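Glycerol dehydrogenase (Bacillus coagulans, PDB 6CSJ) probably oxidises glycerol and related polyols with NAD as the hydride acceptor, and as this double mutant has acquired D-lactate dehydrogenase activity. Local coordinates at residues T6-K10 with N146-V150; L202-C206 with Y239-G244. The protein carries 2 engineered substitutions. The contacts are given in a common frame with arbitrary orientation. Residues are numbered along the deposited sequence.

Two contacts that follow one another along a chain can still be joined in space. From the N terminus, residues 6-10 lead into strand 10-14 and pair with residues 146-150 at the start of strand 149-153; contact 1 thus closes a long loop that holds most of the parallel sheet. Contact 2 then closes a short, mostly helical loop of 32 residues, bringing helix 197-221 against helix 228-248; the two loops lie in series, neither nested nor crossed. Their centres are about 14 Å apart, and they touch: Ser-7 OG and Tyr-239 OH, 3.0 Å apart, probably share a hydrogen bond, while Ile-243 CD1 packs 3.8 Å from Pro-8 CD, linking sheet edge to helical bundle.

Contact 1 of 2, residues T6-K10 with N146-V150; sequences TSPSK and NPTFV
How an edge strand joins a parallel sheet is illustrated in the Rossmann-like N-terminal region of an iron-containing alcohol dehydrogenase. Strand 10-14, outermost in the sheet, meets strand 149-153 in a parallel bridge, Lys-10 to Phe-149, with CA atoms 4.8 Å apart. Both backbones are largely extended, but each makes one helical-angle step just before the bridge, at Ser-9 (-67/-35) and Thr-148 (-58/-55). Thr-148 O accepts Lys-10 N at 3.1 Å and, weakly, Ser-9 N at 2.9 Å; Val-150 N donates to Lys-10 O at 3.0 Å. Lys-10 is thus bracketed in the usual parallel pattern, and the Phe-149 backbone hydrogen-bonds to Val-111 and Val-113 on strand 111-115. Ser-7 OG (chi1 t) donates to Pro-8 O at 2.7 Å and probably pairs with Tyr-239 OH, Thr-148 OG1 pairs with Val-111 N, and Asn-146 ND2 hydrogen-bonds to Thr-124 O and Glu-246 OE1. Pro-8 CG packs 3.7 Å from Val-150 CG2. The Lys-10 chain (mttm) brings its CD to 3.5 Å from Phe-149 CE1.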
ATOM      1  N   THR A   6      -0.268   7.712  14.133  1.00 19.12           N
ATOM      2  CA  THR A   6      -0.371   8.788  13.165  1.00 20.99           C
ATOM      3  C   THR A   6      -1.460   8.466  12.151  1.00 18.88           C
ATOM      4  O   THR A   6      -1.795   7.302  11.937  1.00 17.97           O
ATOM      5  CB  THR A   6       0.948   9.012  12.413  1.00 22.76           C
ATOM      6  OG1 THR A   6       1.195   7.903  11.551  1.00 23.33           O
ATOM      7  CG2 THR A   6       2.100   9.174  13.377  1.00 23.27           C
ATOM      8  N   SER A   7      -1.987   9.514  11.519  1.00 17.43           N
ATOM      9  CA  SER A   7      -3.113   9.371  10.606  1.00 17.91           C
ATOM     10  C   SER A   7      -3.193  10.544   9.634  1.00 19.06           C
ATOM     11  O   SER A   7      -2.734  11.655   9.947  1.00 14.52           O
ATOM     12  CB  SER A   7      -4.411   9.296  11.433  1.00 19.00           C
ATOM     13  OG  SER A   7      -5.583   9.268  10.635  1.00 19.36           O
ATOM     14  N   PRO A   8      -3.799  10.309   8.452  1.00 20.38           N
ATOM     15  CA  PRO A   8      -4.326  11.445   7.700  1.00 18.84           C
ATOM     16  C   PRO A   8      -5.304  12.215   8.560  1.00 17.24           C
ATOM     17  O   PRO A   8      -5.906  11.648   9.460  1.00 18.07           O
ATOM     18  CB  PRO A   8      -5.062  10.797   6.524  1.00 18.73           C
ATOM     19  CG  PRO A   8      -4.495   9.428   6.413  1.00 22.02           C
ATOM     20  CD  PRO A   8      -4.070   9.024   7.786  1.00 20.46           C
ATOM     21  N   SER A   9      -5.432  13.511   8.314  1.00 20.03           N
ATOM     22  CA  SER A   9      -6.359  14.335   9.079  1.00 19.34           C
ATOM     23  C   SER A   9      -7.809  13.935   8.782  1.00 17.34           C
ATOM     24  O   SER A   9      -8.655  13.991   9.670  1.00 17.91           O
ATOM     25  CB  SER A   9      -6.139  15.817   8.806  1.00 18.74           C
ATOM     26  OG  SER A   9      -6.917  16.578   9.718  1.00 22.66           O
ATOM     27  N   LYS A  10      -8.077  13.539   7.538  1.00 15.17           N
ATOM     28  CA  LYS A  10      -9.377  13.014   7.141  1.00 17.09           C
ATOM     29  C   LYS A  10      -9.196  11.889   6.130  1.00 16.58           C
ATOM     30  O   LYS A  10      -8.362  11.995   5.226  1.00 14.13           O
ATOM     31  CB  LYS A  10     -10.256  14.102   6.514  1.00 18.52           C
ATOM     32  CG  LYS A  10     -10.439  15.360   7.347  1.00 18.28           C
ATOM     33  CD  LYS A  10     -11.608  16.186   6.837  1.00 18.40           C
ATOM     34  CE  LYS A  10     -11.597  17.604   7.391  1.00 17.26           C
ATOM     35  NZ  LYS A  10     -11.607  17.719   8.872  1.00 16.68           N
ATOM     36  N   ASN A 146       1.475  12.751   7.730  1.00 20.39           N
ATOM     37  CA  ASN A 146       0.653  11.992   6.802  1.00 17.22           C
ATOM     38  C   ASN A 146      -0.147  12.975   5.960  1.00 16.63           C
ATOM     39  O   ASN A 146      -0.477  14.051   6.439  1.00 15.50           O
ATOM     40  CB  ASN A 146      -0.311  11.066   7.540  1.00 17.67           C
ATOM     41  CG  ASN A 146       0.389   9.970   8.325  1.00 17.68           C
ATOM     42  OD1 ASN A 146       0.941  10.220   9.389  1.00 16.28           O
ATOM     43  ND2 ASN A 146       0.347   8.750   7.812  1.00 19.86           N
ATOM     44  N   PRO A 147      -0.474  12.615   4.706  1.00 17.68           N
ATOM     45  CA  PRO A 147      -1.240  13.525   3.851  1.00 17.45           C
ATOM     46  C   PRO A 147      -2.490  14.033   4.550  1.00 18.82           C
ATOM     47  O   PRO A 147      -3.124  13.279   5.299  1.00 17.74           O
ATOM     48  CB  PRO A 147      -1.630  12.654   2.649  1.00 19.73           C
ATOM     49  CG  PRO A 147      -1.320  11.234   3.049  1.00 20.81           C
ATOM     50  CD  PRO A 147      -0.195  11.333   4.025  1.00 18.52           C
ATOM     51  N   THR A 148      -2.835  15.300   4.315  1.00 19.20           N
ATOM     52  CA  THR A 148      -3.939  15.941   5.021  1.00 19.66           C
ATOM     53  C   THR A 148      -5.264  15.179   4.815  1.00 19.74           C
ATOM     54  O   THR A 148      -5.899  14.806   5.792  1.00 17.84           O
ATOM     55  CB  THR A 148      -4.089  17.427   4.606  1.00 20.79           C
ATOM     56  OG1 THR A 148      -2.793  18.003   4.366  1.00 19.20           O
ATOM     57  CG2 THR A 148      -4.806  18.239   5.696  1.00 20.06           C
ATOM     58  N   PHE A 149      -5.661  14.948   3.560  1.00 17.97           N
ATOM     59  CA  PHE A 149      -6.859  14.169   3.227  1.00 18.00           C
ATOM     60  C   PHE A 149      -6.473  13.005   2.321  1.00 20.02           C
ATOM     61  O   PHE A 149      -5.646  13.161   1.424  1.00 19.03           O
ATOM     62  CB  PHE A 149      -7.936  14.951   2.438  1.00 16.35           C
ATOM     63  CG  PHE A 149      -8.524  16.166   3.125  1.00 16.58           C
ATOM     64  CD1 PHE A 149      -8.322  16.465   4.474  1.00 16.89           C
ATOM     65  CD2 PHE A 149      -9.365  17.009   2.386  1.00 17.73           C
ATOM     66  CE1 PHE A 149      -8.890  17.602   5.048  1.00 16.11           C
ATOM     67  CE2 PHE A 149      -9.940  18.138   2.961  1.00 17.11           C
ATOM     68  CZ  PHE A 149      -9.701  18.433   4.293  1.00 16.23           C
ATOM     69  N   VAL A 150      -7.111  11.859   2.551  1.00 20.55           N
ATOM     70  CA  VAL A 150      -7.132  10.758   1.610  1.00 20.90           C
ATOM     71  C   VAL A 150      -8.586  10.600   1.145  1.00 22.62           C
ATOM     72  O   VAL A 150      -9.486  10.514   1.982  1.00 21.93           O
ATOM     73  CB  VAL A 150      -6.633   9.453   2.258  1.00 19.69           C
ATOM     74  CG1 VAL A 150      -6.648   8.307   1.251  1.00 19.31           C
ATOM     75  CG2 VAL A 150      -5.240   9.667   2.835  1.00 19.85           C
TER

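Contact 2 of 2, residues L202-C206 with Y239-G244; sequences LAKLC and YLSGIG
Two helices that cross obliquely can share a leucine-rich core and still draw close where a glycine faces an alanine. Both segments are regular alpha-helix, with i+4 hydrogen bonds such as Cys-206 N to Leu-202 O and Gly-244 N to Leu-240 O, both 2.9 Å. Their axes come within 8.1 Å in an oblique crossing, nearer antiparallel than parallel (138°, signed angle -138°). The nearest CA atoms are those of Ala-203 and Gly-244, 4.4 Å apart, and Ala-203 CB lies 4.1 Å from Gly-244 CA; Gly-244, lacking a side chain, leaves room. These consecutive helices, 197-221 and 228-248, belong to the all-helical C-terminal domain expected of this dehydrogenase family. Apolar contacts centre on Leu-240 (mt): its CD2 meets Leu-202 CD2 at 3.9 Å, its CD1 meets Leu-205 CD2 at 3.9 Å, and its CB meets Cys-206 CB at 3.8 Å. Leu-202 (mt) also sends CD1 to 4.0 Å from Ile-243 CG2 and 4.4 Å from Tyr-239 CE2. Sulfur takes part too, Cys-206 SG (chi1 t) resting 3.6 Å from Ser-241 CB. Polar groups look beyond the pair: Ser-241 OG hydrogen-bonds to Thr-175 OG1 and Asn-121 ND2, and Tyr-239 OH probably hydrogen-bonds to Ser-7 OG.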
ATOM      1  N   LEU A 202      -7.009  -1.823  14.869  1.00 19.05           N
ATOM      2  CA  LEU A 202      -7.263  -1.548  13.447  1.00 19.24           C
ATOM      3  C   LEU A 202      -6.593  -2.584  12.526  1.00 20.31           C
ATOM      4  O   LEU A 202      -7.173  -2.985  11.515  1.00 21.88           O
ATOM      5  CB  LEU A 202      -6.838  -0.121  13.073  1.00 18.86           C
ATOM      6  CG  LEU A 202      -7.669   0.997  13.725  1.00 21.40           C
ATOM      7  CD1 LEU A 202      -7.118   2.366  13.385  1.00 21.61           C
ATOM      8  CD2 LEU A 202      -9.137   0.950  13.322  1.00 23.24           C
ATOM      9  N   ALA A 203      -5.389  -3.020  12.888  1.00 18.92           N
ATOM     10  CA  ALA A 203      -4.702  -4.094  12.169  1.00 20.27           C
ATOM     11  C   ALA A 203      -5.479  -5.422  12.225  1.00 20.14           C
ATOM     12  O   ALA A 203      -5.595  -6.131  11.225  1.00 16.91           O
ATOM     13  CB  ALA A 203      -3.302  -4.279  12.732  1.00 21.76           C
ATOM     14  N   LYS A 204      -6.004  -5.742  13.402  1.00 21.94           N
ATOM     15  CA  LYS A 204      -6.812  -6.956  13.614  1.00 24.83           C
ATOM     16  C   LYS A 204      -8.119  -6.886  12.798  1.00 23.56           C
ATOM     17  O   LYS A 204      -8.481  -7.842  12.098  1.00 21.48           O
ATOM     18  CB  LYS A 204      -7.060  -7.154  15.133  1.00 27.06           C
ATOM     19  CG  LYS A 204      -7.980  -8.285  15.586  1.00 29.38           C
ATOM     20  CD  LYS A 204      -7.533  -9.652  15.120  1.00 35.36           C
ATOM     21  CE  LYS A 204      -8.499 -10.752  15.542  1.00 35.95           C
ATOM     22  NZ  LYS A 204      -8.313 -11.946  14.661  1.00 31.93           N
ATOM     23  N   LEU A 205      -8.806  -5.746  12.861  1.00 19.96           N
ATOM     24  CA  LEU A 205     -10.006  -5.543  12.043  1.00 18.42           C
ATOM     25  C   LEU A 205      -9.693  -5.657  10.547  1.00 18.14           C
ATOM     26  O   LEU A 205     -10.505  -6.179   9.788  1.00 17.62           O
ATOM     27  CB  LEU A 205     -10.655  -4.198  12.344  1.00 17.75           C
ATOM     28  CG  LEU A 205     -11.948  -3.869  11.584  1.00 18.89           C
ATOM     29  CD1 LEU A 205     -13.100  -4.792  11.977  1.00 17.74           C
ATOM     30  CD2 LEU A 205     -12.304  -2.408  11.818  1.00 18.18           C
ATOM     31  N   CYS A 206      -8.522  -5.170  10.141  1.00 18.49           N
ATOM     32  CA  CYS A 206      -8.077  -5.287   8.759  1.00 19.88           C
ATOM     33  C   CYS A 206      -8.076  -6.749   8.322  1.00 19.54           C
ATOM     34  O   CYS A 206      -8.730  -7.091   7.341  1.00 18.55           O
ATOM     35  CB  CYS A 206      -6.688  -4.652   8.560  1.00 21.55           C
ATOM     36  SG  CYS A 206      -6.054  -4.787   6.867  1.00 21.07           S
ATOM     37  N   TYR A 239      -7.267   2.479   4.736  1.00 17.82           N
ATOM     38  CA  TYR A 239      -7.150   3.091   6.055  1.00 19.23           C
ATOM     39  C   TYR A 239      -6.662   2.086   7.097  1.00 18.32           C
ATOM     40  O   TYR A 239      -5.631   2.302   7.717  1.00 16.56           O
ATOM     41  CB  TYR A 239      -8.458   3.726   6.511  1.00 17.45           C
ATOM     42  CG  TYR A 239      -8.284   4.605   7.731  1.00 17.53           C
ATOM     43  CD1 TYR A 239      -7.794   5.896   7.597  1.00 18.34           C
ATOM     44  CD2 TYR A 239      -8.584   4.156   9.014  1.00 16.39           C
ATOM     45  CE1 TYR A 239      -7.584   6.719   8.687  1.00 16.94           C
ATOM     46  CE2 TYR A 239      -8.400   4.998  10.124  1.00 17.82           C
ATOM     47  CZ  TYR A 239      -7.891   6.279   9.940  1.00 16.25           C
ATOM     48  OH  TYR A 239      -7.679   7.140  10.990  1.00 17.80           O
ATOM     49  N   LEU A 240      -7.395   0.988   7.261  1.00 19.69           N
ATOM     50  CA  LEU A 240      -7.109   0.013   8.319  1.00 20.28           C
ATOM     51  C   LEU A 240      -5.694  -0.553   8.192  1.00 21.26           C
ATOM     52  O   LEU A 240      -4.941  -0.581   9.175  1.00 19.27           O
ATOM     53  CB  LEU A 240      -8.106  -1.150   8.297  1.00 22.25           C
ATOM     54  CG  LEU A 240      -9.604  -0.874   8.388  1.00 23.69           C
ATOM     55  CD1 LEU A 240     -10.384  -2.185   8.452  1.00 22.83           C
ATOM     56  CD2 LEU A 240      -9.914   0.013   9.586  1.00 23.77           C
ATOM     57  N   SER A 241      -5.353  -1.006   6.985  1.00 19.54           N
ATOM     58  CA  SER A 241      -4.025  -1.535   6.697  1.00 20.33           C
ATOM     59  C   SER A 241      -2.939  -0.443   6.743  1.00 23.72           C
ATOM     60  O   SER A 241      -1.810  -0.716   7.150  1.00 20.11           O
ATOM     61  CB  SER A 241      -4.007  -2.201   5.320  1.00 19.64           C
ATOM     62  OG  SER A 241      -2.728  -2.725   5.020  1.00 17.93           O
ATOM     63  N   GLY A 242      -3.278   0.770   6.297  1.00 22.28           N
ATOM     64  CA  GLY A 242      -2.364   1.904   6.329  1.00 20.86           C
ATOM     65  C   GLY A 242      -1.959   2.328   7.730  1.00 21.05           C
ATOM     66  O   GLY A 242      -0.765   2.430   8.027  1.00 20.63           O
ATOM     67  N   ILE A 243      -2.946   2.558   8.592  1.00 19.35           N
ATOM     68  CA  ILE A 243      -2.674   2.908   9.998  1.00 22.02           C
ATOM     69  C   ILE A 243      -2.078   1.690  10.722  1.00 27.00           C
ATOM     70  O   ILE A 243      -1.136   1.822  11.513  1.00 31.00           O
ATOM     71  CB  ILE A 243      -3.935   3.410  10.759  1.00 22.38           C
ATOM     72  CG1 ILE A 243      -4.632   4.567  10.016  1.00 24.42           C
ATOM     73  CG2 ILE A 243      -3.577   3.838  12.181  1.00 22.36           C
ATOM     74  CD1 ILE A 243      -3.714   5.652   9.490  1.00 24.10           C
ATOM     75  N   GLY A 244      -2.621   0.509  10.431  1.00 29.13           N
ATOM     76  CA  GLY A 244      -2.162  -0.730  11.038  1.00 27.24           C
ATOM     77  C   GLY A 244      -0.693  -1.018  10.806  1.00 26.11           C
ATOM     78  O   GLY A 244       0.003  -1.417  11.734  1.00 23.66           O
TER